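Local structure of alpha-L-rhamnosidase (Aspergillus terreus, 6GSZ) at residues F490-L495 with K545-E550; D497-Q502 with A555-D560. The protein probably hydrolyses alpha-L-rhamnosides, releasing terminal non-reducing alpha-L-rhamnose, as a calcium-binding glycoside hydrolase. All blocks are in the same frame, centred on the assembly; numbering follows the deposited sequence. Where two conformers were deposited one is given.

Contact 1: F490-L495 with K545-E550; sequences FLRAWL and KVMLEE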
# COMPACT_ATOMS: atom_id res chain seq x y z
N PHE A 490 -2.54 -6.58 1.65
CA PHE A 490 -2.64 -5.22 2.17
C PHE A 490 -4.02 -4.64 1.88
O PHE A 490 -4.68 -4.08 2.74
CB PHE A 490 -1.52 -4.40 1.55
CG PHE A 490 -1.46 -2.94 1.89
CD1 PHE A 490 -2.30 -2.04 1.27
CD2 PHE A 490 -0.59 -2.46 2.85
CE1 PHE A 490 -2.23 -0.68 1.53
CE2 PHE A 490 -0.51 -1.10 3.08
CZ PHE A 490 -1.34 -0.20 2.46
N LEU A 491 -4.47 -4.75 0.63
CA LEU A 491 -5.77 -4.16 0.25
C LEU A 491 -6.92 -5.04 0.72
O LEU A 491 -8.00 -4.49 1.00
CB LEU A 491 -5.81 -3.91 -1.25
CG LEU A 491 -4.90 -2.78 -1.73
CD1 LEU A 491 -4.87 -2.75 -3.24
CD2 LEU A 491 -5.32 -1.42 -1.15
N ARG A 492 -6.70 -6.35 0.89
CA ARG A 492 -7.74 -7.16 1.46
C ARG A 492 -8.18 -6.62 2.84
O ARG A 492 -9.38 -6.52 3.16
CB ARG A 492 -7.31 -8.62 1.58
CG ARG A 492 -8.44 -9.57 1.96
CD ARG A 492 -7.99 -11.01 2.14
NE ARG A 492 -9.18 -11.87 2.15
CZ ARG A 492 -9.11 -13.20 2.01
NH1 ARG A 492 -7.92 -13.81 2.10
NH2 ARG A 492 -10.22 -13.90 1.72
N ALA A 493 -7.16 -6.35 3.67
CA ALA A 493 -7.39 -5.85 5.03
C ALA A 493 -8.09 -4.47 4.99
O ALA A 493 -9.09 -4.23 5.71
CB ALA A 493 -6.08 -5.82 5.78
N TRP A 494 -7.56 -3.58 4.15
CA TRP A 494 -8.12 -2.24 4.05
C TRP A 494 -9.60 -2.28 3.67
O TRP A 494 -10.45 -1.55 4.19
CB TRP A 494 -7.28 -1.37 3.13
CG TRP A 494 -7.71 0.05 3.07
CD1 TRP A 494 -7.53 0.99 4.04
CD2 TRP A 494 -8.42 0.71 2.02
NE1 TRP A 494 -8.06 2.19 3.63
CE2 TRP A 494 -8.65 2.05 2.40
CE3 TRP A 494 -8.93 0.28 0.78
CZ2 TRP A 494 -9.33 2.97 1.61
CZ3 TRP A 494 -9.61 1.19 0.00
CH2 TRP A 494 -9.82 2.51 0.41
N LEU A 495 -9.92 -3.14 2.67
CA LEU A 495 -11.27 -3.23 2.18
C LEU A 495 -12.25 -3.86 3.18
O LEU A 495 -13.45 -3.53 3.14
CB LEU A 495 -11.31 -3.94 0.83
CG LEU A 495 -10.78 -3.09 -0.35
CD1 LEU A 495 -10.46 -3.98 -1.53
CD2 LEU A 495 -11.78 -2.01 -0.72
N LYS A 545 -11.43 -15.09 -6.56
CA LYS A 545 -12.89 -15.07 -6.56
C LYS A 545 -13.45 -14.97 -5.14
O LYS A 545 -14.54 -14.46 -4.95
CB LYS A 545 -13.44 -16.29 -7.33
CG LYS A 545 -13.25 -16.20 -8.84
CD LYS A 545 -14.27 -16.92 -9.72
CE LYS A 545 -13.70 -17.15 -11.10
NZ LYS A 545 -12.49 -18.00 -11.04
N VAL A 546 -12.75 -15.55 -4.15
CA VAL A 546 -13.20 -15.49 -2.75
C VAL A 546 -13.18 -14.04 -2.24
O VAL A 546 -14.15 -13.59 -1.61
CB VAL A 546 -12.39 -16.45 -1.85
CG1 VAL A 546 -12.74 -16.25 -0.37
CG2 VAL A 546 -12.62 -17.87 -2.28
N MET A 547 -12.08 -13.35 -2.53
CA MET A 547 -11.98 -11.98 -2.12
C MET A 547 -13.00 -11.10 -2.87
O MET A 547 -13.59 -10.17 -2.31
CB MET A 547 -10.53 -11.52 -2.28
CG MET A 547 -10.30 -10.16 -1.82
SD MET A 547 -8.54 -9.81 -1.52
CE MET A 547 -7.82 -10.11 -3.13
N LEU A 548 -13.23 -11.41 -4.15
CA LEU A 548 -14.26 -10.64 -4.90
C LEU A 548 -15.64 -10.82 -4.26
O LEU A 548 -16.38 -9.85 -4.05
CB LEU A 548 -14.27 -11.06 -6.36
CG LEU A 548 -15.19 -10.24 -7.26
CD1 LEU A 548 -14.77 -8.80 -7.32
CD2 LEU A 548 -15.22 -10.83 -8.67
N GLU A 549 -15.96 -12.06 -3.87
CA GLU A 549 -17.23 -12.32 -3.19
C GLU A 549 -17.30 -11.57 -1.84
O GLU A 549 -18.35 -10.99 -1.55
CB GLU A 549 -17.44 -13.81 -2.96
CG GLU A 549 -18.77 -14.16 -2.34
CD GLU A 549 -19.96 -14.00 -3.26
OE1 GLU A 549 -19.86 -14.43 -4.42
OE2 GLU A 549 -20.99 -13.45 -2.79
N GLU A 550 -16.21 -11.55 -1.05
CA GLU A 550 -16.31 -10.83 0.25
C GLU A 550 -16.48 -9.33 0.04
O GLU A 550 -17.07 -8.66 0.92
CB GLU A 550 -15.15 -11.24 1.15
CG GLU A 550 -13.87 -10.49 0.99
CD GLU A 550 -12.65 -11.16 1.62
OE1 GLU A 550 -12.69 -12.43 1.76
OE2 GLU A 550 -11.67 -10.43 1.91
O HOH W 1 -11.57 -7.72 1.73

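Contact 2: D497-Q502 with A555-D560; sequences DARSEQ and AKDWVD. With NAG (2-acetamido-2-deoxy-beta-D-glucopyranose), chain D; NAG (2-acetamido-2-deoxy-beta-D-glucopyranose), chain B.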
# COMPACT_ATOMS: atom_id res chain seq x y z
N ASP A 497 -12.09 -3.10 6.34
CA ASP A 497 -12.39 -1.91 7.16
C ASP A 497 -13.33 -0.98 6.40
O ASP A 497 -14.28 -0.42 6.97
CB ASP A 497 -11.12 -1.21 7.63
CG ASP A 497 -10.36 -2.02 8.68
OD1 ASP A 497 -10.93 -3.03 9.19
OD2 ASP A 497 -9.21 -1.59 8.99
N ALA A 498 -13.11 -0.86 5.07
CA ALA A 498 -13.97 0.01 4.28
C ALA A 498 -15.43 -0.47 4.44
O ALA A 498 -16.36 0.33 4.60
CB ALA A 498 -13.54 0.02 2.83
N ARG A 499 -15.64 -1.80 4.34
CA ARG A 499 -16.95 -2.39 4.44
C ARG A 499 -17.55 -2.12 5.84
O ARG A 499 -18.72 -1.73 5.94
CB ARG A 499 -16.88 -3.89 4.12
CG ARG A 499 -18.18 -4.65 4.29
CD ARG A 499 -19.30 -4.03 3.47
NE ARG A 499 -20.43 -4.93 3.38
CZ ARG A 499 -21.67 -4.58 2.99
NH1 ARG A 499 -21.91 -3.31 2.66
NH2 ARG A 499 -22.60 -5.53 2.92
N SER A 500 -16.79 -2.38 6.90
CA SER A 500 -17.28 -2.14 8.25
C SER A 500 -17.70 -0.67 8.45
O SER A 500 -18.81 -0.41 9.03
CB SER A 500 -16.21 -2.50 9.28
OG SER A 500 -15.92 -3.90 9.29
N GLU A 501 -16.88 0.25 7.94
CA GLU A 501 -17.14 1.65 8.08
C GLU A 501 -18.43 2.02 7.34
O GLU A 501 -19.29 2.78 7.82
CB GLU A 501 -15.95 2.48 7.63
CG GLU A 501 -14.70 2.31 8.48
CD GLU A 501 -14.57 3.06 9.78
OE1 GLU A 501 -15.61 3.50 10.29
OE2 GLU A 501 -13.39 3.21 10.18
N GLN A 502 -18.57 1.51 6.09
CA GLN A 502 -19.74 1.74 5.26
C GLN A 502 -21.02 1.27 5.97
O GLN A 502 -22.08 1.95 5.86
CB GLN A 502 -19.52 1.00 3.95
CG GLN A 502 -20.74 1.08 3.02
CD GLN A 502 -20.67 0.05 1.92
OE1 GLN A 502 -20.14 -1.05 2.12
NE2 GLN A 502 -21.21 0.42 0.76
N ALA A 555 -19.72 -3.15 -2.63
CA ALA A 555 -19.95 -2.59 -3.96
C ALA A 555 -21.45 -2.47 -4.28
O ALA A 555 -21.90 -1.43 -4.72
CB ALA A 555 -19.21 -3.44 -4.99
N LYS A 556 -22.18 -3.54 -4.03
CA LYS A 556 -23.59 -3.56 -4.33
C LYS A 556 -24.38 -2.57 -3.45
O LYS A 556 -25.23 -1.82 -3.93
CB LYS A 556 -24.15 -4.97 -4.19
CG LYS A 556 -25.66 -5.08 -4.37
CD LYS A 556 -26.12 -6.50 -4.60
CE LYS A 556 -27.62 -6.71 -4.49
NZ LYS A 556 -28.49 -5.83 -5.31
N ASP A 557 -24.06 -2.51 -2.15
CA ASP A 557 -24.80 -1.61 -1.27
C ASP A 557 -24.50 -0.15 -1.62
O ASP A 557 -25.39 0.70 -1.49
CB ASP A 557 -24.45 -1.85 0.20
CG ASP A 557 -25.09 -3.08 0.82
OD1 ASP A 557 -26.04 -3.63 0.22
OD2 ASP A 557 -24.65 -3.48 1.94
N TRP A 558 -23.28 0.16 -2.08
CA TRP A 558 -22.96 1.50 -2.50
C TRP A 558 -23.87 1.95 -3.66
O TRP A 558 -24.46 3.04 -3.63
CB TRP A 558 -21.50 1.59 -2.89
CG TRP A 558 -21.11 2.84 -3.60
CD1 TRP A 558 -20.70 2.94 -4.88
CD2 TRP A 558 -21.10 4.18 -3.09
NE1 TRP A 558 -20.42 4.23 -5.23
CE2 TRP A 558 -20.64 5.03 -4.13
CE3 TRP A 558 -21.39 4.78 -1.85
CZ2 TRP A 558 -20.51 6.40 -4.01
CZ3 TRP A 558 -21.27 6.15 -1.74
CH2 TRP A 558 -20.79 6.95 -2.78
N VAL A 559 -23.95 1.11 -4.70
CA VAL A 559 -24.75 1.48 -5.85
C VAL A 559 -26.23 1.53 -5.44
O VAL A 559 -26.97 2.44 -5.83
CB VAL A 559 -24.50 0.53 -7.02
CG1 VAL A 559 -25.43 0.76 -8.18
CG2 VAL A 559 -23.06 0.68 -7.46
N ASP A 560 -26.69 0.53 -4.68
CA ASP A 560 -28.09 0.40 -4.39
C ASP A 560 -28.60 1.49 -3.42
O ASP A 560 -29.77 1.91 -3.54
CB ASP A 560 -28.41 -0.96 -3.80
CG ASP A 560 -28.27 -2.12 -4.77
OD1 ASP A 560 -28.17 -1.86 -6.03
OD2 ASP A 560 -28.34 -3.27 -4.26
C1 NAG D . -31.07 -3.33 -9.24
C2 NAG D . -31.15 -4.09 -7.88
C3 NAG D . -31.97 -3.28 -6.88
C4 NAG D . -31.44 -1.83 -6.82
C5 NAG D . -31.21 -1.22 -8.18
C6 NAG D . -30.45 0.10 -8.13
C7 NAG D . -30.94 -6.49 -8.09
C8 NAG D . -31.61 -7.81 -8.25
N2 NAG D . -31.72 -5.41 -8.00
O3 NAG D . -31.93 -3.90 -5.59
O4 NAG D . -32.41 -0.95 -6.21
O5 NAG D . -30.46 -2.11 -9.06
O6 NAG D . -29.04 -0.09 -7.90
O7 NAG D . -29.70 -6.41 -8.12
C1 NAG B . -32.30 -0.77 -4.81
C2 NAG B . -32.95 0.55 -4.48
C3 NAG B . -33.02 0.73 -2.96
C4 NAG B . -33.66 -0.50 -2.32
C5 NAG B . -32.95 -1.77 -2.74
C6 NAG B . -33.66 -3.01 -2.22
C7 NAG B . -32.59 2.33 -6.12
C8 NAG B . -31.64 3.39 -6.57
N2 NAG B . -32.20 1.63 -5.05
O3 NAG B . -33.78 1.90 -2.65
O4 NAG B . -33.52 -0.37 -0.92
O5 NAG B . -32.97 -1.84 -4.17
O6 NAG B . -32.96 -4.17 -2.74
O7 NAG B . -33.63 2.09 -6.74

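Contact 1: F490-L495 with K545-E550
Arg492 and Glu550 meet through two differently folded side chains: Arg492 carries CG trans to its backbone N and runs extended as far as NE, whereas Glu550 takes the less common chi1 of 86°, with CG between its backbone N and carbonyl carbon, before straightening toward the arginine. The two chains meet at about a right angle, and the guanidinium presents its NE side to both carboxylate oxygens. Arg492 NE donates to Glu550 OE2 at 2.9 Å, and Arg492 NH2 to Glu550 OE1 at 2.9 Å. Both bonds are nearly straight and arrive on the syn side of their oxygens, slightly out of the carboxylate plane. Because the two planes are only 20° apart, the bidentate salt bridge also restrains rotation of both flat groups. A water adds a second route between the helices, donating to Glu550 OE2 at 2.7 Å and to the backbone oxygen Arg492 O at 2.9 Å, so that OE2 accepts twice. Arg492 NH1 forms a salt bridge with Glu10; the arginine thus serves two carboxylates, and its charge would probably favour the ionised form of Glu550. Val546 CG1 sits at the guanidinium edge, 4.0 Å from Arg492 NH2. Met547 SD lies obliquely against the arginine's aliphatic stem, but this holds for one of two modelled conformers and carries less weight. The segment axes are inclined by 19° and 11.3 Å apart at closest; helices 488-503 and 545-562, separated in sequence by helix 530-542, run in the same direction, consistent with successive helices of one layer of the (alpha/alpha)6 barrel.

Contact 2: D497-Q502 with A555-D560
Asp557 OD2 is gripped end-on by both terminal nitrogens of Arg499, with NH1 at 2.8 Å and NH2 at 3.1 Å from that single oxygen. The oxygen lies in the guanidinium plane, but the carboxylate is turned by 43° against it, and both nitrogens reach OD2 from the same face of the carboxylate. A bend at chi2 (55°) in Arg499 directs its end across the gap. Arg499 NH1 also donates to Gln502 OE1 at 2.9 Å, from above the amide's carbonyl plane, so one turn of helix 488-503 positions its own arginine. The amide nitrogen Gln502 NE2 packs 3.8 Å from Trp558 CB and is hydrogen-bonded to the backbone oxygens of Tyr507 and Gly554, which fix the amide's rotation. Elsewhere on helix 545-562, Lys556 NZ bridges to Asp560 OD2 at 2.8 Å, and this pair faces an N-glycan: Asp560 OD1 accepts from O6 of the chain D sugar at 2.7 Å, and Asp560 O from N2 of the chain B sugar at 2.9 Å. Tyr629 OH is hydrogen-bonded to both Lys556 NZ and Asp560 OD1. The segment axes are inclined by 38°; helix 530-542 receives Ala498 from one helix and Ala555 and Trp558 from the other, Trp558 NE1 bonding to Asp529, while helix 598-619 packs against Ala555 and Val559.

Followed from the N terminus, the chain runs along helix 488-503 through 490-495 and then 497-502, passes a long loop and helix 530-542, and enters helix 545-562. There 545-550 pairs with 490-495 and 555-560 with 497-502, so the order is kept along both helices, as in a parallel pair. Contact 1 closes a loop of 49 residues and contact 2 one of 52; since their segments alternate, the loops cross instead of nesting. The two centres lie 12 Å apart, so one helix pair is pinned at two levels. The N-terminal region reaches the barrel near contact 1, whereas contact 2 lies toward the glycan-bearing surface.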